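PDB 6OJ1: endo alpha-1,4 polygalactosaminidase from Neosartorya fumigata, which hydrolyses internal alpha-1,4-linked galactosamine bonds as a family GH114 glycoside hydrolase and disrupts microbial biofilms. Local coordinates for residues Pro36-Leu50 and Val55-Asn67. Residues are numbered along the deposited sequence; the frame is centred on the assembly and turned at random.
Sequences PAVGTKWQIELLYAL and VDAEIYDIDLFIN. With NAG (2-acetamido-2-deoxy-beta-D-glucopyranose), chain B; NAG (2-acetamido-2-deoxy-beta-D-glucopyranose), chain C.
Strands 42-45 and 59-63 run parallel, their axes 4.6 Å apart at 12°, as the first two strands of the (beta/alpha)-barrel. Q43 joins them through both its backbone N and its backbone O: its N donates to I59 O at 2.9 Å, and its O accepts from D61 N at 2.8 Å. E45 N then bonds D61 O. W42, I44, I59 and D61 point to one face of the sheet. F228 and I230 of strand 227-231 pack against W42, I44 and I59, while D61 touches Y85 of strand 81-87. D61 has CG anti to its own N (chi1 -176°), which lays the carboxylate alongside I44. Its OD2 meets the edge of the W42 indole at CZ3, in the ring plane. On the other face, Q43 CB sits over the centre of the Y60 ring, 4.1 Å from the centroid. L50 CD2 touches Y60 CD2. Y60 OH donates to V55 O at 2.6 Å, which fixes the ring at its far end. Near the strand starts, I59 CD1 touches both T40 CG2 and P36 CB. Past the strands, N67 ties down the loop after 42-45: L50 N donates to N67 OD1 at 2.8 Å, in the carbonyl plane, while N67 ND2 donates to D63 O.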
loop_
_atom_site.group_PDB
_atom_site.type_symbol
_atom_site.label_atom_id
_atom_site.label_comp_id
_atom_site.label_asym_id
_atom_site.label_seq_id
_atom_site.Cartn_x
_atom_site.Cartn_y
_atom_site.Cartn_z
ATOM N N PRO A 36 -8.025 -3.187 -11.826
ATOM C CA PRO A 36 -8.933 -2.039 -11.671
ATOM C C PRO A 36 -8.634 -0.942 -12.686
ATOM O O PRO A 36 -7.507 -0.789 -13.164
ATOM C CB PRO A 36 -8.669 -1.568 -10.239
ATOM C CG PRO A 36 -7.242 -2.047 -9.946
ATOM C CD PRO A 36 -7.162 -3.383 -10.651
ATOM N N ALA A 37 -9.670 -0.174 -13.027
ATOM C CA ALA A 37 -9.520 0.838 -14.060
ATOM C C ALA A 37 -8.847 2.084 -13.497
ATOM O O ALA A 37 -8.935 2.375 -12.303
ATOM C CB ALA A 37 -10.879 1.202 -14.657
ATOM N N VAL A 38 -8.147 2.807 -14.377
ATOM C CA VAL A 38 -7.658 4.135 -14.035
ATOM C C VAL A 38 -8.821 4.979 -13.532
ATOM O O VAL A 38 -9.919 4.947 -14.094
ATOM C CB VAL A 38 -6.988 4.789 -15.257
ATOM C CG1 VAL A 38 -6.674 6.255 -14.972
ATOM C CG2 VAL A 38 -5.717 4.034 -15.644
ATOM N N GLY A 39 -8.585 5.728 -12.461
ATOM C CA GLY A 39 -9.598 6.618 -11.926
ATOM C C GLY A 39 -10.579 5.994 -10.954
ATOM O O GLY A 39 -11.471 6.703 -10.460
ATOM N N THR A 40 -10.447 4.706 -10.648
ATOM C CA THR A 40 -11.402 4.069 -9.749
ATOM C C THR A 40 -11.337 4.717 -8.373
ATOM O O THR A 40 -10.256 4.871 -7.796
ATOM C CB THR A 40 -11.135 2.566 -9.642
ATOM O OG1 THR A 40 -11.316 1.951 -10.927
ATOM C CG2 THR A 40 -12.100 1.939 -8.651
ATOM N N LYS A 41 -12.502 5.106 -7.855
ATOM C CA LYS A 41 -12.572 5.727 -6.538
ATOM C C LYS A 41 -12.277 4.704 -5.448
ATOM O O LYS A 41 -12.746 3.562 -5.500
ATOM C CB LYS A 41 -13.958 6.331 -6.320
ATOM C CG LYS A 41 -14.107 7.133 -5.042
ATOM C CD LYS A 41 -15.516 7.749 -4.990
ATOM C CE LYS A 41 -15.788 8.453 -3.675
ATOM N NZ LYS A 41 -17.180 9.014 -3.662
ATOM N N TRP A 42 -11.508 5.121 -4.443
ATOM C CA TRP A 42 -11.120 4.207 -3.380
ATOM C C TRP A 42 -11.245 4.890 -2.026
ATOM O O TRP A 42 -11.448 6.104 -1.914
ATOM C CB TRP A 42 -9.696 3.660 -3.578
ATOM C CG TRP A 42 -8.556 4.621 -3.292
ATOM C CD1 TRP A 42 -8.410 5.896 -3.761
ATOM C CD2 TRP A 42 -7.374 4.339 -2.520
ATOM N NE1 TRP A 42 -7.224 6.437 -3.303
ATOM C CE2 TRP A 42 -6.573 5.507 -2.539
ATOM C CE3 TRP A 42 -6.921 3.216 -1.811
ATOM C CZ2 TRP A 42 -5.347 5.590 -1.872
ATOM C CZ3 TRP A 42 -5.692 3.290 -1.145
ATOM C CH2 TRP A 42 -4.917 4.472 -1.188
ATOM N N GLN A 43 -11.144 4.060 -0.997
ATOM C CA GLN A 43 -11.047 4.464 0.393
ATOM C C GLN A 43 -9.950 3.615 1.013
ATOM O O GLN A 43 -9.732 2.476 0.598
ATOM C CB GLN A 43 -12.405 4.280 1.118
ATOM C CG GLN A 43 -12.369 4.154 2.656
ATOM C CD GLN A 43 -12.030 5.455 3.391
ATOM O OE1 GLN A 43 -11.133 6.194 2.997
ATOM N NE2 GLN A 43 -12.753 5.732 4.474
ATOM N N ILE A 44 -9.240 4.177 1.984
ATOM C CA ILE A 44 -8.233 3.438 2.730
ATOM C C ILE A 44 -8.444 3.715 4.211
ATOM O O ILE A 44 -8.685 4.861 4.610
ATOM C CB ILE A 44 -6.793 3.788 2.299
ATOM C CG1 ILE A 44 -5.779 3.073 3.205
ATOM C CG2 ILE A 44 -6.555 5.306 2.279
ATOM C CD1 ILE A 44 -4.325 3.101 2.678
ATOM N N GLU A 45 -8.396 2.662 5.020
ATOM C CA GLU A 45 -8.584 2.814 6.465
ATOM C C GLU A 45 -7.743 1.727 7.117
ATOM O O GLU A 45 -8.090 0.548 7.031
ATOM C CB GLU A 45 -10.054 2.702 6.864
ATOM C CG GLU A 45 -10.330 3.182 8.297
ATOM C CD GLU A 45 -9.954 2.146 9.335
ATOM O OE1 GLU A 45 -10.568 1.053 9.330
ATOM O OE2 GLU A 45 -9.027 2.414 10.140
ATOM N N LEU A 46 -6.640 2.128 7.757
ATOM C CA LEU A 46 -5.659 1.200 8.300
ATOM C C LEU A 46 -5.552 1.238 9.815
ATOM O O LEU A 46 -4.891 0.361 10.388
ATOM C CB LEU A 46 -4.262 1.495 7.715
ATOM C CG LEU A 46 -4.152 1.442 6.204
ATOM C CD1 LEU A 46 -2.646 1.540 5.816
ATOM C CD2 LEU A 46 -4.765 0.145 5.697
ATOM N N LEU A 47 -6.180 2.210 10.482
ATOM C CA LEU A 47 -5.908 2.391 11.907
ATOM C C LEU A 47 -6.607 1.342 12.775
ATOM O O LEU A 47 -6.028 0.855 13.759
ATOM C CB LEU A 47 -6.302 3.807 12.329
ATOM C CG LEU A 47 -6.015 4.191 13.776
ATOM C CD1 LEU A 47 -4.509 4.122 14.030
ATOM C CD2 LEU A 47 -6.549 5.590 14.071
ATOM N N TYR A 48 -7.851 0.983 12.448
ATOM C CA TYR A 48 -8.627 0.056 13.258
ATOM C C TYR A 48 -9.465 -0.812 12.327
ATOM O O TYR A 48 -9.494 -0.607 11.113
ATOM C CB TYR A 48 -9.509 0.800 14.288
ATOM C CG TYR A 48 -10.132 2.083 13.743
ATOM C CD1 TYR A 48 -11.063 2.043 12.712
ATOM C CD2 TYR A 48 -9.783 3.326 14.261
ATOM C CE1 TYR A 48 -11.627 3.196 12.208
ATOM C CE2 TYR A 48 -10.344 4.490 13.764
ATOM C CZ TYR A 48 -11.265 4.420 12.734
ATOM O OH TYR A 48 -11.813 5.575 12.226
ATOM N N ALA A 49 -10.127 -1.811 12.899
ATOM C CA ALA A 49 -11.001 -2.660 12.103
ATOM C C ALA A 49 -12.031 -1.793 11.386
ATOM O O ALA A 49 -12.579 -0.858 11.970
ATOM C CB ALA A 49 -11.694 -3.685 12.999
ATOM N N LEU A 50 -12.275 -2.080 10.106
ATOM C CA LEU A 50 -13.174 -1.236 9.324
ATOM C C LEU A 50 -14.578 -1.249 9.918
ATOM O O LEU A 50 -15.189 -2.312 10.079
ATOM C CB LEU A 50 -13.204 -1.698 7.865
ATOM C CG LEU A 50 -14.078 -0.819 6.950
ATOM C CD1 LEU A 50 -13.439 0.566 6.695
ATOM C CD2 LEU A 50 -14.391 -1.529 5.632
ATOM N N VAL A 55 -18.794 5.175 2.802
ATOM C CA VAL A 55 -18.085 5.840 1.723
ATOM C C VAL A 55 -18.374 5.097 0.426
ATOM O O VAL A 55 -18.140 3.889 0.317
ATOM C CB VAL A 55 -16.582 5.899 2.022
ATOM C CG1 VAL A 55 -15.846 6.619 0.912
ATOM C CG2 VAL A 55 -16.357 6.589 3.369
ATOM N N ASP A 56 -18.890 5.822 -0.563
ATOM C CA ASP A 56 -19.246 5.241 -1.854
ATOM C C ASP A 56 -18.001 5.138 -2.740
ATOM O O ASP A 56 -17.830 5.855 -3.725
ATOM C CB ASP A 56 -20.327 6.083 -2.516
ATOM C CG ASP A 56 -20.781 5.505 -3.825
ATOM O OD1 ASP A 56 -20.695 4.266 -3.981
ATOM O OD2 ASP A 56 -21.208 6.289 -4.701
ATOM N N ALA A 57 -17.113 4.221 -2.364
ATOM C CA ALA A 57 -15.913 3.937 -3.134
ATOM C C ALA A 57 -15.947 2.495 -3.618
ATOM O O ALA A 57 -16.407 1.606 -2.898
ATOM C CB ALA A 57 -14.645 4.162 -2.299
ATOM N N GLU A 58 -15.432 2.261 -4.832
ATOM C CA GLU A 58 -15.447 0.912 -5.397
ATOM C C GLU A 58 -14.419 0.008 -4.741
ATOM O O GLU A 58 -14.586 -1.215 -4.749
ATOM C CB GLU A 58 -15.159 0.932 -6.900
ATOM C CG GLU A 58 -16.254 1.456 -7.789
ATOM C CD GLU A 58 -15.894 1.300 -9.257
ATOM O OE1 GLU A 58 -15.548 0.167 -9.672
ATOM O OE2 GLU A 58 -15.929 2.311 -9.989
ATOM N N ILE A 59 -13.330 0.575 -4.221
ATOM C CA ILE A 59 -12.225 -0.201 -3.676
ATOM C C ILE A 59 -11.955 0.279 -2.259
ATOM O O ILE A 59 -11.857 1.487 -2.023
ATOM C CB ILE A 59 -10.944 -0.063 -4.530
ATOM C CG1 ILE A 59 -11.137 -0.698 -5.912
ATOM C CG2 ILE A 59 -9.767 -0.676 -3.802
ATOM C CD1 ILE A 59 -10.007 -0.359 -6.898
ATOM N N TYR A 60 -11.832 -0.662 -1.324
ATOM C CA TYR A 60 -11.434 -0.367 0.048
ATOM C C TYR A 60 -10.103 -1.042 0.331
ATOM O O TYR A 60 -9.970 -2.243 0.107
ATOM C CB TYR A 60 -12.473 -0.870 1.060
ATOM C CG TYR A 60 -13.642 0.071 1.334
ATOM C CD1 TYR A 60 -14.484 0.487 0.317
ATOM C CD2 TYR A 60 -13.906 0.511 2.628
ATOM C CE1 TYR A 60 -15.555 1.335 0.575
ATOM C CE2 TYR A 60 -14.962 1.355 2.893
ATOM C CZ TYR A 60 -15.786 1.760 1.861
ATOM O OH TYR A 60 -16.856 2.593 2.111
ATOM N N ASP A 61 -9.129 -0.269 0.823
ATOM C CA ASP A 61 -7.816 -0.770 1.233
ATOM C C ASP A 61 -7.826 -0.776 2.764
ATOM O O ASP A 61 -7.943 0.283 3.395
ATOM C CB ASP A 61 -6.713 0.122 0.656
ATOM C CG ASP A 61 -5.307 -0.374 0.952
ATOM O OD1 ASP A 61 -5.124 -1.352 1.703
ATOM O OD2 ASP A 61 -4.364 0.242 0.402
ATOM N N ILE A 62 -7.751 -1.968 3.363
ATOM C CA ILE A 62 -7.887 -2.119 4.810
ATOM C C ILE A 62 -6.818 -3.079 5.324
ATOM O O ILE A 62 -6.224 -3.857 4.570
ATOM C CB ILE A 62 -9.286 -2.621 5.213
ATOM C CG1 ILE A 62 -9.545 -4.003 4.597
ATOM C CG2 ILE A 62 -10.380 -1.624 4.758
ATOM C CD1 ILE A 62 -10.929 -4.595 4.936
ATOM N N ASP A 63 -6.589 -3.027 6.635
ATOM C CA ASP A 63 -5.520 -3.821 7.238
ATOM C C ASP A 63 -5.801 -5.320 7.164
ATOM O O ASP A 63 -6.897 -5.785 7.492
ATOM C CB ASP A 63 -5.311 -3.388 8.689
ATOM C CG ASP A 63 -4.115 -4.074 9.319
ATOM O OD1 ASP A 63 -2.979 -3.562 9.155
ATOM O OD2 ASP A 63 -4.310 -5.147 9.933
ATOM N N LEU A 64 -4.785 -6.082 6.734
ATOM C CA LEU A 64 -4.908 -7.529 6.584
ATOM C C LEU A 64 -5.231 -8.227 7.901
ATOM O O LEU A 64 -6.032 -9.169 7.934
ATOM C CB LEU A 64 -3.596 -8.090 6.011
ATOM C CG LEU A 64 -3.465 -9.614 6.022
ATOM C CD1 LEU A 64 -4.526 -10.250 5.148
ATOM C CD2 LEU A 64 -2.057 -9.978 5.554
ATOM N N PHE A 65 -4.574 -7.826 8.986
ATOM C CA PHE A 65 -4.650 -8.614 10.211
ATOM C C PHE A 65 -5.916 -8.326 10.998
ATOM O O PHE A 65 -6.553 -9.256 11.500
ATOM C CB PHE A 65 -3.443 -8.331 11.103
ATOM C CG PHE A 65 -2.183 -9.032 10.677
ATOM C CD1 PHE A 65 -1.949 -10.354 11.047
ATOM C CD2 PHE A 65 -1.219 -8.361 9.952
ATOM C CE1 PHE A 65 -0.777 -11.001 10.681
ATOM C CE2 PHE A 65 -0.030 -9.004 9.576
ATOM C CZ PHE A 65 0.184 -10.328 9.938
ATOM N N ILE A 66 -6.296 -7.052 11.119
ATOM C CA ILE A 66 -7.324 -6.699 12.096
ATOM C C ILE A 66 -8.728 -6.748 11.523
ATOM O O ILE A 66 -9.695 -6.536 12.269
ATOM C CB ILE A 66 -7.018 -5.322 12.717
ATOM C CG1 ILE A 66 -7.147 -4.211 11.686
ATOM C CG2 ILE A 66 -5.618 -5.325 13.306
ATOM C CD1 ILE A 66 -6.645 -2.870 12.205
ATOM N N ASN A 67 -8.880 -7.057 10.239
ATOM C CA ASN A 67 -10.193 -7.211 9.624
ATOM C C ASN A 67 -10.505 -8.678 9.368
ATOM O O ASN A 67 -9.649 -9.424 8.894
ATOM C CB ASN A 67 -10.247 -6.437 8.321
ATOM C CG ASN A 67 -10.325 -4.965 8.567
ATOM O OD1 ASN A 67 -11.377 -4.466 8.972
ATOM N ND2 ASN A 67 -9.219 -4.261 8.361
HETATM C C1 NAG B . -14.709 2.917 14.517
HETATM C C2 NAG B . -15.581 4.010 15.122
HETATM C C3 NAG B . -14.721 5.049 15.848
HETATM C C4 NAG B . -13.750 4.390 16.822
HETATM C C5 NAG B . -12.951 3.313 16.095
HETATM C C6 NAG B . -12.045 2.518 17.005
HETATM C C7 NAG B . -17.647 4.365 13.859
HETATM C C8 NAG B . -18.288 5.068 12.702
HETATM N N2 NAG B . -16.357 4.638 14.069
HETATM O O3 NAG B . -15.582 5.944 16.541
HETATM O O4 NAG B . -12.845 5.369 17.328
HETATM O O5 NAG B . -13.858 2.372 15.512
HETATM O O6 NAG B . -12.774 1.947 18.086
HETATM O O7 NAG B . -18.274 3.598 14.585
HETATM C C1 NAG C . -12.706 5.327 18.762
HETATM C C2 NAG C . -11.468 6.161 19.146
HETATM C C3 NAG C . -11.342 6.286 20.666
HETATM C C4 NAG C . -12.652 6.751 21.283
HETATM C C5 NAG C . -13.782 5.830 20.848
HETATM C C6 NAG C . -15.131 6.265 21.379
HETATM C C7 NAG C . -9.658 6.035 17.490
HETATM C C8 NAG C . -8.417 5.316 17.075
HETATM N N2 NAG C . -10.260 5.572 18.591
HETATM O O3 NAG C . -10.339 7.250 20.970
HETATM O O4 NAG C . -12.537 6.715 22.698
HETATM O O5 NAG C . -13.868 5.855 19.419
HETATM O O6 NAG C . -15.528 7.515 20.832
HETATM O O7 NAG C . -10.102 6.990 16.857
HETATM O O HOH W 1 -14.928 4.640 -9.286
HETATM O O HOH W 2 -19.468 8.119 -5.193
HETATM O O HOH W 3 -8.369 -1.554 8.701
HETATM O O HOH W 4 -2.611 -1.104 10.129
HETATM O O HOH W 5 -13.736 -5.196 10.483
#